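Local atomic coordinates of ApaG protein (Pseudomonas aeruginosa, PDB entry 3NRF), a protein that is of unknown function but forms a disulfide-bearing, nearly all-beta domain of the DUF4354 family and is probably exported from the cytoplasm. Residues V33-A38 with A78-D83; S48-Q53 with S97-S102; F60-V65 with A84-E89. One frame throughout, in Å; residues are numbered along the deposited sequence. Where two conformers were deposited one is given.

Contact 1: V33-A38 with A78-D83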
loop_
_atom_site.group_PDB
_atom_site.type_symbol
_atom_site.label_atom_id
_atom_site.label_comp_id
_atom_site.label_asym_id
_atom_site.label_seq_id
_atom_site.Cartn_x
_atom_site.Cartn_y
_atom_site.Cartn_z
ATOM N N VAL B 33 10.521 -9.807 10.962
ATOM C CA VAL B 33 10.608 -11.234 11.099
ATOM C C VAL B 33 10.822 -11.617 12.569
ATOM O O VAL B 33 11.647 -10.998 13.254
ATOM C CB VAL B 33 11.812 -11.790 10.266
ATOM C CG1 VAL B 33 11.924 -13.292 10.399
ATOM C CG2 VAL B 33 11.689 -11.377 8.794
ATOM N N ARG B 34 10.154 -12.673 13.012
ATOM C CA ARG B 34 10.365 -13.235 14.353
ATOM C C ARG B 34 10.700 -14.706 14.185
ATOM O O ARG B 34 9.975 -15.433 13.511
ATOM C CB ARG B 34 9.131 -13.110 15.247
ATOM C CG ARG B 34 9.396 -13.681 16.657
ATOM C CD ARG B 34 8.235 -13.488 17.610
ATOM N NE ARG B 34 7.865 -12.081 17.732
ATOM C CZ ARG B 34 6.859 -11.646 18.504
ATOM N NH1 ARG B 34 6.118 -12.519 19.163
ATOM N NH2 ARG B 34 6.572 -10.351 18.573
ATOM N N LEU B 35 11.795 -15.154 14.782
ATOM C CA LEU B 35 12.158 -16.554 14.753
ATOM C C LEU B 35 11.825 -17.098 16.127
ATOM O O LEU B 35 12.238 -16.490 17.116
ATOM C CB LEU B 35 13.647 -16.734 14.493
ATOM C CG LEU B 35 14.154 -16.028 13.243
ATOM C CD1 LEU B 35 15.655 -16.244 13.180
ATOM C CD2 LEU B 35 13.438 -16.552 11.966
ATOM N N VAL B 36 11.080 -18.214 16.164
ATOM C CA VAL B 36 10.643 -18.853 17.398
ATOM C C VAL B 36 11.077 -20.325 17.420
ATOM O O VAL B 36 10.639 -21.111 16.579
ATOM C CB VAL B 36 9.087 -18.801 17.572
ATOM C CG1 VAL B 36 8.658 -19.472 18.897
ATOM C CG2 VAL B 36 8.575 -17.354 17.508
ATOM N N ASN B 37 11.938 -20.699 18.378
ATOM C CA ASN B 37 12.389 -22.091 18.505
ATOM C C ASN B 37 11.350 -22.842 19.286
ATOM O O ASN B 37 11.307 -22.747 20.520
ATOM C CB ASN B 37 13.787 -22.219 19.156
ATOM C CG ASN B 37 14.254 -23.692 19.330
ATOM O OD1 ASN B 37 13.532 -24.629 19.023
ATOM N ND2 ASN B 37 15.466 -23.876 19.839
ATOM N N ALA B 38 10.506 -23.590 18.569
ATOM C CA ALA B 38 9.420 -24.367 19.181
ATOM C C ALA B 38 9.889 -25.673 19.835
ATOM O O ALA B 38 9.188 -26.235 20.681
ATOM C CB ALA B 38 8.351 -24.670 18.124
ATOM N N ALA B 78 12.796 -20.035 22.923
ATOM C CA ALA B 78 13.158 -18.637 22.762
ATOM C C ALA B 78 12.834 -18.066 21.401
ATOM O O ALA B 78 12.768 -18.795 20.375
ATOM C CB ALA B 78 14.657 -18.426 23.051
ATOM N N SER B 79 12.708 -16.732 21.378
ATOM C CA SER B 79 12.388 -15.952 20.186
ATOM C C SER B 79 13.334 -14.765 20.023
ATOM O O SER B 79 13.797 -14.204 21.040
ATOM C CB SER B 79 10.970 -15.373 20.318
ATOM O OG SER B 79 10.001 -16.370 20.615
ATOM N N VAL B 80 13.603 -14.388 18.776
ATOM C CA VAL B 80 14.340 -13.213 18.427
ATOM C C VAL B 80 13.532 -12.556 17.298
ATOM O O VAL B 80 12.769 -13.215 16.576
ATOM C CB VAL B 80 15.819 -13.494 18.034
ATOM C CG1 VAL B 80 16.602 -14.109 19.223
ATOM C CG2 VAL B 80 15.904 -14.406 16.802
ATOM N N GLU B 81 13.726 -11.269 17.100
ATOM C CA GLU B 81 12.974 -10.542 16.105
ATOM C C GLU B 81 13.728 -9.331 15.621
ATOM O O GLU B 81 14.576 -8.768 16.327
ATOM C CB GLU B 81 11.607 -10.162 16.674
ATOM C CG GLU B 81 10.800 -9.159 15.884
ATOM C CD GLU B 81 9.509 -8.746 16.580
ATOM O OE1 GLU B 81 8.549 -9.567 16.666
ATOM O OE2 GLU B 81 9.450 -7.560 17.006
ATOM N N GLY B 82 13.473 -8.957 14.373
ATOM C CA GLY B 82 14.086 -7.785 13.753
ATOM C C GLY B 82 13.614 -7.601 12.323
ATOM O O GLY B 82 12.772 -8.338 11.836
ATOM N N ASP B 83 14.162 -6.616 11.647
ATOM C CA ASP B 83 13.857 -6.358 10.236
ATOM C C ASP B 83 14.846 -7.000 9.291
ATOM O O ASP B 83 16.017 -7.193 9.624
ATOM C CB ASP B 83 13.833 -4.870 9.987
ATOM C CG ASP B 83 12.770 -4.195 10.846
ATOM O OD1 ASP B 83 11.586 -4.544 10.683
ATOM O OD2 ASP B 83 13.119 -3.361 11.700
#
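Arg-34 and Glu-81 face each other as a non-hydrogen-bonded pair of two antiparallel strands, and their side chains join in a salt bridge. Arg-34 CB lies 3.9 Å from both Val-80 O and Glu-81 OE1; CG, anti to the backbone N (chi1 -179°), comes within 3.4 Å of Val-80 O. CD passes Glu-81 OE1 and, more loosely, Ser-79 CB. A bend at chi3 (-57°) then places NE, which donates to Glu-81 OE1 at 2.8 Å, while Arg-34 NH2 reaches the same Glu-81 OE1 at 2.9 Å. Arg-34 CZ, between them, is 3.2 Å from Glu-81 OE1. This is a side-on grip of one oxygen by two nitrogens. OE1 lies close to the guanidinium plane, whereas both nitrogens approach from the same face of the carboxylate. Glu-81 was modelled in two conformers, so the bridge may not be permanent, and a bound methylpentanediol, probably from the crystallisation liquor, lies beside Glu-81.

The reverse face is apolar. Branched Val-80 touches Leu-35, Val-80 CG2 standing 4.0 Å from Leu-35 CB. Gly-82, almost fully stretched, pairs with Val-33 in a conformation that suits a residue lacking CB; Val-33 N donates to Gly-82 O at 2.8 Å. The ladder closes with Asn-37 N bonding to Ala-78 O, while the Asn-37 side-chain amide binds the carbonyls of Leu-74 and Ser-41.

Strand 24-37 lies between 79-88 and 7-21, and on the latter side Arg-34 and Val-36 bond through their backbones to Phe-10 and Met-8. Leu-35 is covered by Val-7, Val-9, Leu-69 and Leu-74.

Contact 2: S48-Q53 with S97-S102; sequences SCLVAQ and SLVRLS
Leu-50 and Leu-101 meet on the apolar face of this antiparallel pair, with Leu-50 CD2 lying 3.8 Å from Leu-101 CD2 where the two side chains cross. The same methyl meets a second partner, as Leu-50 CD2 is 4.1 Å from Val-99 CG1. In Leu-50, CG is anti to the carbonyl carbon (chi1 -69°), and from there CD2 extends between the two partners. Ala-52 pairs with Val-99 and adds only a methyl, a small residue on a well-filled face. Straight backbone bonds hold this middle part, among them Val-51 N to Arg-100 O at 2.9 Å.

The other face is looser and more polar: Val-51, Gln-53, Arg-100 and Ser-102 are partly exposed, whereas His-25 of the second subunit packs on buried Leu-98. Here Val-51 CG2 rests on Ser-102 CB at 3.9 Å, and Gln-53 lies side by side with Leu-98. Gln-53 OE1 approaches Arg-100 CD at 3.6 Å, its amide plane almost perpendicular to the guanidinium. One water donates to Gln-53 OE1; its link to Arg-100 NH1 is weak and doubtfully short. Val-51, Gln-53 and Arg-100 each have two modelled conformers, which suggests some freedom on this face. The guanidinium's main partner is Asp-23 of the second subunit.

At the end of the ladder Ser-97 and Leu-98 both face Gln-53 in a classic beta bulge, Ser-97 N donating to Gln-53 O at 3.0 Å. At the far end Cys-49 is tied to Cys-105 by a disulfide.

Strand 98-102 is one of the sheet's two edge strands within the chain. Strand 59-65 flanks 49-53 on its other side through Ala-52 and Phe-60, while Val-99 and Leu-101 pack on Val-9 of strand 7-21, Leu-50 on Leu-35 of strand 24-37.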
loop_
_atom_site.group_PDB
_atom_site.type_symbol
_atom_site.label_atom_id
_atom_site.label_comp_id
_atom_site.label_asym_id
_atom_site.label_seq_id
_atom_site.Cartn_x
_atom_site.Cartn_y
_atom_site.Cartn_z
ATOM N N SER B 48 22.528 -21.456 8.232
ATOM C CA SER B 48 21.216 -21.070 7.710
ATOM C C SER B 48 21.118 -19.561 7.399
ATOM O O SER B 48 21.882 -18.736 7.905
ATOM C CB SER B 48 20.133 -21.379 8.735
ATOM O OG SER B 48 20.100 -22.756 9.079
ATOM N N CYS B 49 20.151 -19.207 6.562
ATOM C CA CYS B 49 19.897 -17.803 6.213
ATOM C C CYS B 49 18.424 -17.638 5.914
ATOM O O CYS B 49 17.745 -18.623 5.593
ATOM C CB CYS B 49 20.678 -17.359 4.960
ATOM S SG CYS B 49 20.532 -18.522 3.523
ATOM N N LEU B 50 17.951 -16.402 6.065
ATOM C CA LEU B 50 16.599 -16.037 5.692
ATOM C C LEU B 50 16.517 -15.782 4.183
ATOM O O LEU B 50 17.381 -15.106 3.566
ATOM C CB LEU B 50 16.131 -14.781 6.450
ATOM C CG LEU B 50 15.906 -14.996 7.933
ATOM C CD1 LEU B 50 15.693 -13.611 8.631
ATOM C CD2 LEU B 50 14.770 -15.938 8.223
ATOM N N VAL B 51 15.479 -16.362 3.609
ATOM C CA VAL B 51 15.171 -16.134 2.205
ATOM C C VAL B 51 13.721 -15.777 1.999
ATOM O O VAL B 51 12.847 -16.293 2.664
ATOM C CB VAL B 51 15.547 -17.330 1.324
ATOM C CG1 VAL B 51 17.030 -17.486 1.324
ATOM C CG2 VAL B 51 14.855 -18.590 1.788
ATOM N N ALA B 52 13.490 -14.849 1.090
ATOM C CA ALA B 52 12.140 -14.466 0.700
ATOM C C ALA B 52 11.855 -15.177 -0.604
ATOM O O ALA B 52 12.745 -15.294 -1.458
ATOM C CB ALA B 52 11.994 -12.935 0.573
ATOM N N GLN B 53 10.605 -15.566 -0.825
ATOM C CA GLN B 53 10.256 -16.366 -1.967
ATOM C C GLN B 53 8.869 -15.987 -2.493
ATOM O O GLN B 53 7.974 -15.640 -1.696
ATOM C CB GLN B 53 10.263 -17.824 -1.513
ATOM C CG GLN B 53 10.265 -18.828 -2.631
ATOM C CD GLN B 53 10.319 -20.261 -2.123
ATOM O OE1 GLN B 53 9.711 -20.605 -1.110
ATOM N NE2 GLN B 53 11.076 -21.087 -2.819
ATOM N N SER B 97 6.158 -13.452 -0.884
ATOM C CA SER B 97 5.002 -13.687 -0.035
ATOM C C SER B 97 5.289 -14.724 1.043
ATOM O O SER B 97 4.404 -15.209 1.723
ATOM C CB SER B 97 3.825 -14.124 -0.889
ATOM O OG SER B 97 4.068 -15.331 -1.607
ATOM N N LEU B 98 6.555 -15.060 1.195
ATOM C CA LEU B 98 7.005 -16.058 2.171
ATOM C C LEU B 98 8.420 -15.737 2.579
ATOM O O LEU B 98 9.235 -15.402 1.711
ATOM C CB LEU B 98 6.944 -17.457 1.564
ATOM C CG LEU B 98 7.281 -18.608 2.489
ATOM C CD1 LEU B 98 6.298 -18.689 3.669
ATOM C CD2 LEU B 98 7.275 -19.890 1.660
ATOM N N VAL B 99 8.696 -15.772 3.875
ATOM C CA VAL B 99 10.040 -15.715 4.431
ATOM C C VAL B 99 10.255 -17.072 5.110
ATOM O O VAL B 99 9.453 -17.564 5.931
ATOM C CB VAL B 99 10.280 -14.544 5.392
ATOM C CG1 VAL B 99 11.691 -14.560 5.883
ATOM C CG2 VAL B 99 9.992 -13.237 4.642
ATOM N N ARG B 100 11.358 -17.699 4.760
ATOM C CA ARG B 100 11.687 -18.993 5.321
ATOM C C ARG B 100 13.189 -19.131 5.541
ATOM O O ARG B 100 13.996 -18.261 5.147
ATOM C CB ARG B 100 11.106 -20.146 4.454
ATOM C CG ARG B 100 11.398 -20.137 2.952
ATOM C CD ARG B 100 10.749 -21.373 2.254
ATOM N NE ARG B 100 11.345 -22.621 2.708
ATOM C CZ ARG B 100 10.871 -23.857 2.492
ATOM N NH1 ARG B 100 9.727 -24.071 1.831
ATOM N NH2 ARG B 100 11.552 -24.890 2.975
ATOM N N LEU B 101 13.554 -20.213 6.200
ATOM C CA LEU B 101 14.956 -20.512 6.431
ATOM C C LEU B 101 15.443 -21.454 5.306
ATOM O O LEU B 101 14.662 -22.233 4.743
ATOM C CB LEU B 101 15.148 -21.144 7.777
ATOM C CG LEU B 101 15.096 -20.218 8.992
ATOM C CD1 LEU B 101 15.049 -21.094 10.233
ATOM C CD2 LEU B 101 16.308 -19.267 9.071
ATOM N N SER B 102 16.730 -21.319 4.967
ATOM C CA SER B 102 17.377 -22.127 3.937
ATOM C C SER B 102 18.811 -22.353 4.386
ATOM O O SER B 102 19.370 -21.568 5.170
ATOM C CB SER B 102 17.430 -21.384 2.608
ATOM O OG SER B 102 18.142 -22.168 1.636
HETATM O O HOH W 1 8.763 -23.044 -0.158
#

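Contact 3: F60-V65 with A84-E89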
loop_
_atom_site.group_PDB
_atom_site.type_symbol
_atom_site.label_atom_id
_atom_site.label_comp_id
_atom_site.label_asym_id
_atom_site.label_seq_id
_atom_site.Cartn_x
_atom_site.Cartn_y
_atom_site.Cartn_z
ATOM N N PHE B 60 14.737 -14.395 -3.353
ATOM C CA PHE B 60 15.271 -13.044 -3.339
ATOM C C PHE B 60 16.359 -12.924 -2.293
ATOM O O PHE B 60 16.192 -13.372 -1.132
ATOM C CB PHE B 60 14.141 -12.027 -3.128
ATOM C CG PHE B 60 13.050 -12.184 -4.125
ATOM C CD1 PHE B 60 13.202 -11.715 -5.440
ATOM C CD2 PHE B 60 11.879 -12.844 -3.804
ATOM C CE1 PHE B 60 12.255 -11.952 -6.393
ATOM C CE2 PHE B 60 10.905 -13.061 -4.795
ATOM C CZ PHE B 60 11.104 -12.574 -6.072
ATOM N N ARG B 61 17.431 -12.255 -2.722
ATOM C CA ARG B 61 18.576 -12.075 -1.850
ATOM C C ARG B 61 18.305 -11.080 -0.718
ATOM O O ARG B 61 17.537 -10.098 -0.868
ATOM C CB ARG B 61 19.846 -11.673 -2.608
ATOM C CG ARG B 61 19.836 -10.289 -3.136
ATOM C CD ARG B 61 21.194 -9.836 -3.782
ATOM N NE ARG B 61 20.977 -8.456 -4.193
ATOM C CZ ARG B 61 21.202 -7.389 -3.432
ATOM N NH1 ARG B 61 21.768 -7.504 -2.234
ATOM N NH2 ARG B 61 20.883 -6.186 -3.889
ATOM N N LEU B 62 18.934 -11.382 0.396
ATOM C CA LEU B 62 18.863 -10.607 1.611
ATOM C C LEU B 62 19.893 -9.508 1.471
ATOM O O LEU B 62 21.092 -9.787 1.408
ATOM C CB LEU B 62 19.147 -11.489 2.836
ATOM C CG LEU B 62 19.153 -10.860 4.206
ATOM C CD1 LEU B 62 17.761 -10.254 4.491
ATOM C CD2 LEU B 62 19.552 -11.808 5.335
ATOM N N ASP B 63 19.421 -8.260 1.390
ATOM C CA ASP B 63 20.298 -7.106 1.254
ATOM C C ASP B 63 20.876 -6.629 2.584
ATOM O O ASP B 63 22.107 -6.396 2.682
ATOM C CB ASP B 63 19.574 -5.975 0.522
ATOM C CG ASP B 63 20.534 -4.848 0.129
ATOM O OD1 ASP B 63 21.438 -5.081 -0.702
ATOM O OD2 ASP B 63 20.369 -3.726 0.624
ATOM N N THR B 64 20.030 -6.452 3.616
ATOM C CA THR B 64 20.487 -6.088 4.957
ATOM C C THR B 64 19.575 -6.788 5.973
ATOM O O THR B 64 18.420 -7.166 5.640
ATOM C CB THR B 64 20.492 -4.569 5.233
ATOM O OG1 THR B 64 19.188 -4.056 5.035
ATOM C CG2 THR B 64 21.480 -3.821 4.291
ATOM N N VAL B 65 20.085 -6.932 7.187
ATOM C CA VAL B 65 19.339 -7.583 8.244
ATOM C C VAL B 65 19.787 -7.081 9.621
ATOM O O VAL B 65 20.986 -6.794 9.859
ATOM C CB VAL B 65 19.521 -9.137 8.144
ATOM C CG1 VAL B 65 20.961 -9.536 8.500
ATOM C CG2 VAL B 65 18.535 -9.864 9.032
ATOM N N ALA B 84 14.341 -7.367 8.121
ATOM C CA ALA B 84 15.139 -7.997 7.073
ATOM C C ALA B 84 14.695 -7.388 5.760
ATOM O O ALA B 84 13.469 -7.207 5.535
ATOM C CB ALA B 84 14.907 -9.505 7.065
ATOM N N ILE B 85 15.629 -7.007 4.902
ATOM C CA ILE B 85 15.267 -6.371 3.639
ATOM C C ILE B 85 15.810 -7.183 2.467
ATOM O O ILE B 85 17.024 -7.448 2.424
ATOM C CB ILE B 85 15.797 -4.902 3.531
ATOM C CG1 ILE B 85 15.258 -4.043 4.655
ATOM C CG2 ILE B 85 15.387 -4.297 2.235
ATOM C CD1 ILE B 85 15.779 -2.581 4.598
ATOM N N PHE B 86 14.932 -7.564 1.556
ATOM C CA PHE B 86 15.246 -8.353 0.388
ATOM C C PHE B 86 15.185 -7.522 -0.861
ATOM O O PHE B 86 14.511 -6.480 -0.902
ATOM C CB PHE B 86 14.338 -9.596 0.277
ATOM C CG PHE B 86 14.371 -10.487 1.504
ATOM C CD1 PHE B 86 13.537 -10.221 2.581
ATOM C CD2 PHE B 86 15.272 -11.565 1.611
ATOM C CE1 PHE B 86 13.556 -10.998 3.715
ATOM C CE2 PHE B 86 15.287 -12.345 2.767
ATOM C CZ PHE B 86 14.417 -12.061 3.809
ATOM N N ALA B 87 15.812 -8.011 -1.919
ATOM C CA ALA B 87 15.949 -7.236 -3.165
ATOM C C ALA B 87 15.799 -8.039 -4.444
ATOM O O ALA B 87 15.996 -9.257 -4.489
ATOM C CB ALA B 87 17.360 -6.569 -3.188
ATOM N N SER B 88 15.409 -7.329 -5.479
ATOM C CA SER B 88 15.370 -7.815 -6.861
ATOM C C SER B 88 15.713 -6.658 -7.775
ATOM O O SER B 88 15.515 -5.504 -7.396
ATOM C CB SER B 88 14.024 -8.393 -7.256
ATOM O OG SER B 88 12.957 -7.468 -7.121
ATOM N N GLU B 89 16.210 -6.940 -8.980
ATOM C CA GLU B 89 16.555 -5.837 -9.889
ATOM C C GLU B 89 15.322 -5.160 -10.415
ATOM O O GLU B 89 15.334 -3.927 -10.611
ATOM C CB GLU B 89 17.321 -6.347 -11.106
ATOM C CG GLU B 89 18.609 -6.996 -10.685
ATOM C CD GLU B 89 18.505 -8.518 -10.535
ATOM O OE1 GLU B 89 17.458 -9.065 -10.108
ATOM O OE2 GLU B 89 19.499 -9.208 -10.923
HETATM O O HOH W 2 17.403 -11.175 -5.660
#
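Leu-62 lays its CD1 methyl over one face of the Phe-86 ring, a CH-pi contact in which Leu-62 CD1 is 4.0 Å from the Phe-86 ring centroid and displaced toward the rim. Leu-62 and Phe-86, a non-hydrogen-bonded pair, share a face of the sheet; from CG, anti to the backbone N (chi1 179°), a chi2 of 61° brings CD1 over the ring, and Leu-62 CD1 also touches Ala-84 CB at 3.9 Å. Alanine suits this place, offering one methyl to both Leu-62 and Val-65.

On the opposite face Arg-61 spreads its guanidinium above Ala-87, and Arg-61 NH2 comes within 3.6 Å of Ala-87 CB. A salt bridge within its own strand steadies the flat cation, Arg-61 NH1 donating to the anti lone pair of Asp-63 OD1 at 2.9 Å. Phe-26 offers it a cation-pi contact too.

Asp-63 and Thr-64 both face Ile-85, a classic beta bulge that shifts the register by one residue. Ile-85 O therefore receives Asp-63 N at 2.7 Å, and Thr-64 N only weakly. Beyond the bulge the pairing recovers, with Ile-85 N donating to Thr-64 O, and the side chains of Thr-64 and Ile-85 lie alongside each other. Toward the other end, a water joins Arg-61 N to Ala-87 O, and the edge of the Phe-60 ring approaches that carbonyl.

Strand 79-88 here runs between 59-65 and 24-37, bonding to the latter through Phe-31, Gln-29 and Arg-27. Phe-60 is buried under Ala-92, Val-93 and Ala-96 of the loop between strands 79-88 and 98-102, and its backbone continues the sheet to Ala-52.

All three contacts belong to one six-stranded antiparallel sheet, ordered 7-21, 24-37, 79-88, 59-65, 49-53, 98-102. Contacts 1 and 3 use successive parts of the long strand 79-88, each with a different neighbour, and their centres are about 18 Å apart on opposite sides of the chain's centre. Contact 2 lies about 13 Å from contact 1 and about 10 Å from contact 3, centre to centre. Leu-50 packs on Val-33 and Leu-35, while Phe-86 packs against the backbone of 49-53, consistent with a strongly curled sheet whose two ends close on a shared apolar core. Along the chain, contact 1 alternates with both others, whereas both segments of contact 3 fall between those of contact 2.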